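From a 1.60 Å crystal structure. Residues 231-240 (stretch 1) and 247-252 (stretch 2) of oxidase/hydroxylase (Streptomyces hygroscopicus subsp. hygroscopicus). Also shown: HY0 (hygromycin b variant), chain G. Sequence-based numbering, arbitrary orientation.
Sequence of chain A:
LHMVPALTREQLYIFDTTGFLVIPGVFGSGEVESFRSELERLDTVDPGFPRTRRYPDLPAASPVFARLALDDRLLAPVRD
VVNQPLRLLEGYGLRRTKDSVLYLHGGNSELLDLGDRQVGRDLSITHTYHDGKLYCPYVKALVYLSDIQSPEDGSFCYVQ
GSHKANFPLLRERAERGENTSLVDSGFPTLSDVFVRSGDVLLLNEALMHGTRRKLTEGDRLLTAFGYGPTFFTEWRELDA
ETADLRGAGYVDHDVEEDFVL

Stretch 1 (231-240) FFTEWRELDA
Stretch 2 (247-252) GAGYVD

Stretches 231-240 and 247-252 are joined by a short two-hydrogen-bond backbone bridge and by Tyr250, whose side chain reaches back along stretch 1; together they bury 634 Å². Neither stretch forms a regular strand, although most residues have extended backbones. The register places the CA of Arg236 4.8 Å from that of Gly249 and pairs Glu237 with Tyr250, CA to CA 5.3 Å, in a single parallel bridge, the two chains running the same way.

Phe231 (phi/psi -93/0°, chi1 p) is buried but too far away to take part. Phe232 (-80/142°, chi1 -88°) brings its CD2 to 3.5 Å from Tyr250 OH, adding an apolar wall near the phenol tip. Thr233 (-78/156°, chi1 p) points toward stretch 2, with OG1 3.6 Å from Tyr250 CE1 and CG2 4.2 Å from Ala248 CB; OG1 is hydrogen-bonded elsewhere in the structure. Thr233 O accepts a hydrogen bond from Tyr250 OH at 2.7 Å, which satisfies the buried hydroxyl. Tyr250 (-115/124°, chi1 -66°, chi2 71°) is the residue most covered by stretch 1.

Glu234 (-60/150°) points away. Trp235 (-65/133°, chi1 t, chi2 81°) lays CD1 over one face of the Tyr250 ring, 3.6 Å from its CD1, with the five-membered ring inclined 33° to the phenol. Trp235 NE1 donates to O35 of the hygromycin B variant at 2.8 Å, and O35 in turn donates to Asp252 OD1 at 2.6 Å, so the ligand links the two stretches.

Arg236 (-151/139°) extends with chi1 to chi3 all t, placing the guanidinium face against Ala248 O; NH1 lies 2.9 Å from that oxygen, but the angle is too poor for a hydrogen bond. The Arg236 carbonyl O accepts from Tyr250 N at 2.9 Å (159°). After Glu237 (-75/134°, chi1 t), which points away and receives a hydrogen bond from ligand N9 at OE2 (3.2 Å), Leu238 N completes the bridge by donating to Tyr250 O at 3.0 Å (150°).

Leu238 (-136/127°, chi1 t, chi2 p) points toward stretch 2 and is buried. Leu238 CB lies 3.9 Å from Gly249 CA and 4.0 Å from Val251 CG2. Gly249 (148/-173°) suits this position: a CB would clash with Leu238 CB, and the backbone angles themselves call for glycine. Leu238 O also receives a CA-H...O contact from Val251 CA at 3.4 Å. Val251 (-105/106°, chi1 t) supplies CG2 to that apolar contact with Leu238, while its CG1 packs 3.7 Å from Asp239 O. Asp239 (-76/-38°) and Ala240 (-163/162°) then point away.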

# COMPACT_ATOMS: atom_id res chain seq x y z
N PHE A 231 8.79 12.34 -16.92
CA PHE A 231 10.14 12.06 -16.43
C PHE A 231 10.59 10.64 -16.77
O PHE A 231 11.69 10.26 -16.40
CB PHE A 231 10.24 12.30 -14.91
CG PHE A 231 9.16 11.63 -14.12
CD1 PHE A 231 8.00 12.33 -13.78
CD2 PHE A 231 9.29 10.31 -13.74
CE1 PHE A 231 7.00 11.71 -13.05
CE2 PHE A 231 8.28 9.70 -13.02
CZ PHE A 231 7.14 10.40 -12.68
N PHE A 232 9.74 9.86 -17.45
CA PHE A 232 10.18 8.58 -18.00
C PHE A 232 10.94 8.81 -19.30
O PHE A 232 10.58 9.69 -20.08
CB PHE A 232 9.00 7.63 -18.27
CG PHE A 232 8.60 6.78 -17.08
CD1 PHE A 232 8.76 7.24 -15.79
CD2 PHE A 232 8.04 5.53 -17.28
CE1 PHE A 232 8.37 6.45 -14.71
CE2 PHE A 232 7.65 4.75 -16.22
CZ PHE A 232 7.81 5.20 -14.94
N THR A 233 11.99 8.03 -19.53
CA THR A 233 12.69 8.07 -20.82
C THR A 233 11.92 7.31 -21.90
O THR A 233 11.14 6.40 -21.59
CB THR A 233 14.12 7.49 -20.74
OG1 THR A 233 14.06 6.12 -20.33
CG2 THR A 233 14.99 8.28 -19.79
N GLU A 234 12.14 7.65 -23.16
CA GLU A 234 11.51 6.90 -24.24
C GLU A 234 11.97 5.45 -24.15
O GLU A 234 13.09 5.19 -23.69
CB GLU A 234 11.83 7.51 -25.60
CG GLU A 234 11.07 8.81 -25.84
CD GLU A 234 11.56 9.59 -27.04
OE1 GLU A 234 12.54 9.15 -27.68
OE2 GLU A 234 10.97 10.66 -27.33
N TRP A 235 11.14 4.50 -24.57
CA TRP A 235 11.50 3.11 -24.36
C TRP A 235 12.75 2.68 -25.12
O TRP A 235 12.90 2.96 -26.32
CB TRP A 235 10.37 2.14 -24.71
CG TRP A 235 10.78 0.76 -24.35
CD1 TRP A 235 10.74 0.19 -23.10
CD2 TRP A 235 11.37 -0.23 -25.21
NE1 TRP A 235 11.25 -1.08 -23.14
CE2 TRP A 235 11.64 -1.37 -24.42
CE3 TRP A 235 11.69 -0.26 -26.57
CZ2 TRP A 235 12.21 -2.52 -24.95
CZ3 TRP A 235 12.25 -1.41 -27.10
CH2 TRP A 235 12.50 -2.52 -26.29
N ARG A 236 13.63 2.01 -24.40
CA ARG A 236 14.82 1.39 -24.96
C ARG A 236 15.17 0.19 -24.11
O ARG A 236 15.04 0.24 -22.88
CB ARG A 236 15.97 2.39 -25.00
CG ARG A 236 17.33 1.76 -25.23
CD ARG A 236 18.44 2.78 -25.01
NE ARG A 236 19.73 2.12 -24.81
CZ ARG A 236 20.78 2.70 -24.25
NH1 ARG A 236 20.71 3.95 -23.83
NH2 ARG A 236 21.91 2.02 -24.11
N GLU A 237 15.57 -0.91 -24.74
CA GLU A 237 15.98 -2.09 -24.00
C GLU A 237 17.36 -1.86 -23.40
O GLU A 237 18.26 -1.37 -24.06
CB GLU A 237 15.98 -3.32 -24.91
CG GLU A 237 16.39 -4.59 -24.21
CD GLU A 237 16.16 -5.81 -25.08
OE1 GLU A 237 15.17 -5.82 -25.84
OE2 GLU A 237 16.98 -6.75 -25.01
N LEU A 238 17.51 -2.21 -22.12
CA LEU A 238 18.79 -2.06 -21.45
C LEU A 238 19.07 -3.31 -20.62
O LEU A 238 18.22 -3.74 -19.84
CB LEU A 238 18.79 -0.81 -20.57
CG LEU A 238 20.08 -0.48 -19.82
CD1 LEU A 238 21.17 -0.08 -20.81
CD2 LEU A 238 19.85 0.64 -18.83
N ASP A 239 20.24 -3.90 -20.83
CA ASP A 239 20.62 -5.15 -20.20
C ASP A 239 21.01 -4.97 -18.74
O ASP A 239 20.70 -5.80 -17.88
CB ASP A 239 21.78 -5.78 -20.97
CG ASP A 239 22.82 -4.75 -21.40
OD1 ASP A 239 22.59 -4.07 -22.43
OD2 ASP A 239 23.85 -4.61 -20.71
N ALA A 240 21.70 -3.86 -18.46
CA ALA A 240 22.18 -3.55 -17.12
C ALA A 240 22.53 -2.08 -17.03
O ALA A 240 22.71 -1.43 -18.07
CB ALA A 240 23.40 -4.40 -16.78
N GLY A 247 23.68 5.44 -18.45
CA GLY A 247 22.89 4.65 -19.38
C GLY A 247 21.42 4.69 -19.07
O GLY A 247 21.01 4.48 -17.93
N ALA A 248 20.61 4.98 -20.08
CA ALA A 248 19.17 5.03 -19.92
C ALA A 248 18.51 3.83 -20.56
O ALA A 248 19.02 3.28 -21.52
CB ALA A 248 18.62 6.31 -20.53
N GLY A 249 17.39 3.42 -20.00
CA GLY A 249 16.58 2.38 -20.59
C GLY A 249 15.87 1.55 -19.56
O GLY A 249 15.89 1.84 -18.36
N TYR A 250 15.25 0.50 -20.04
CA TYR A 250 14.39 -0.33 -19.22
C TYR A 250 15.00 -1.72 -19.09
O TYR A 250 15.27 -2.39 -20.10
CB TYR A 250 12.98 -0.39 -19.82
CG TYR A 250 12.27 0.95 -19.80
CD1 TYR A 250 12.67 1.98 -20.64
CD2 TYR A 250 11.21 1.18 -18.94
CE1 TYR A 250 12.03 3.21 -20.62
CE2 TYR A 250 10.55 2.41 -18.91
CZ TYR A 250 10.97 3.42 -19.77
OH TYR A 250 10.35 4.65 -19.76
N VAL A 251 15.22 -2.14 -17.86
CA VAL A 251 15.75 -3.47 -17.57
C VAL A 251 14.63 -4.35 -17.06
O VAL A 251 14.17 -4.20 -15.92
CB VAL A 251 16.89 -3.43 -16.54
CG1 VAL A 251 17.45 -4.84 -16.31
CG2 VAL A 251 18.00 -2.48 -16.98
N ASP A 252 14.17 -5.28 -17.90
CA ASP A 252 13.01 -6.09 -17.53
C ASP A 252 13.35 -7.16 -16.50
O ASP A 252 14.46 -7.71 -16.49
CB ASP A 252 12.40 -6.75 -18.76
CG ASP A 252 11.77 -5.75 -19.73
OD1 ASP A 252 11.66 -4.55 -19.39
OD2 ASP A 252 11.37 -6.17 -20.84
C1 HY0 G . 13.16 -8.47 -22.56
C2 HY0 G . 14.29 -9.43 -22.29
C3 HY0 G . 15.30 -9.38 -23.42
C4 HY0 G . 14.63 -9.73 -24.75
C5 HY0 G . 13.40 -8.84 -25.01
C6 HY0 G . 12.46 -8.82 -23.85
N7 HY0 G . 14.92 -9.06 -21.08
O8 HY0 G . 12.24 -8.58 -21.51
N9 HY0 G . 15.57 -9.55 -25.80
C10 HY0 G . 16.44 -10.72 -25.85
O11 HY0 G . 12.72 -9.36 -26.13
C12 HY0 G . 9.15 -7.09 -23.87
C13 HY0 G . 10.12 -8.24 -23.89
O14 HY0 G . 9.82 -9.22 -24.86
C15 HY0 G . 8.55 -9.75 -24.64
C16 HY0 G . 7.56 -8.72 -25.07
C17 HY0 G . 7.76 -7.46 -24.13
O18 HY0 G . 11.46 -7.80 -24.12
C19 HY0 G . 8.40 -11.02 -25.48
O20 HY0 G . 9.22 -12.04 -24.91
O21 HY0 G . 7.77 -8.35 -26.38
O22 HY0 G . 7.12 -6.40 -24.70
C23 HY0 G . 8.10 -5.35 -24.80
C24 HY0 G . 7.84 -4.54 -26.03
C25 HY0 G . 8.63 -3.25 -25.99
C26 HY0 G . 8.38 -2.49 -24.70
C27 HY0 G . 8.74 -3.38 -23.56
O28 HY0 G . 7.95 -4.55 -23.65
O29 HY0 G . 9.45 -5.99 -24.82
O30 HY0 G . 8.24 -5.25 -27.21
O31 HY0 G . 8.29 -2.48 -27.12
O32 HY0 G . 7.02 -2.07 -24.58
C33 HY0 G . 8.44 -2.69 -22.21
C34 HY0 G . 9.25 -3.35 -21.12
O35 HY0 G . 10.61 -2.97 -21.19
N36 HY0 G . 7.07 -2.88 -21.91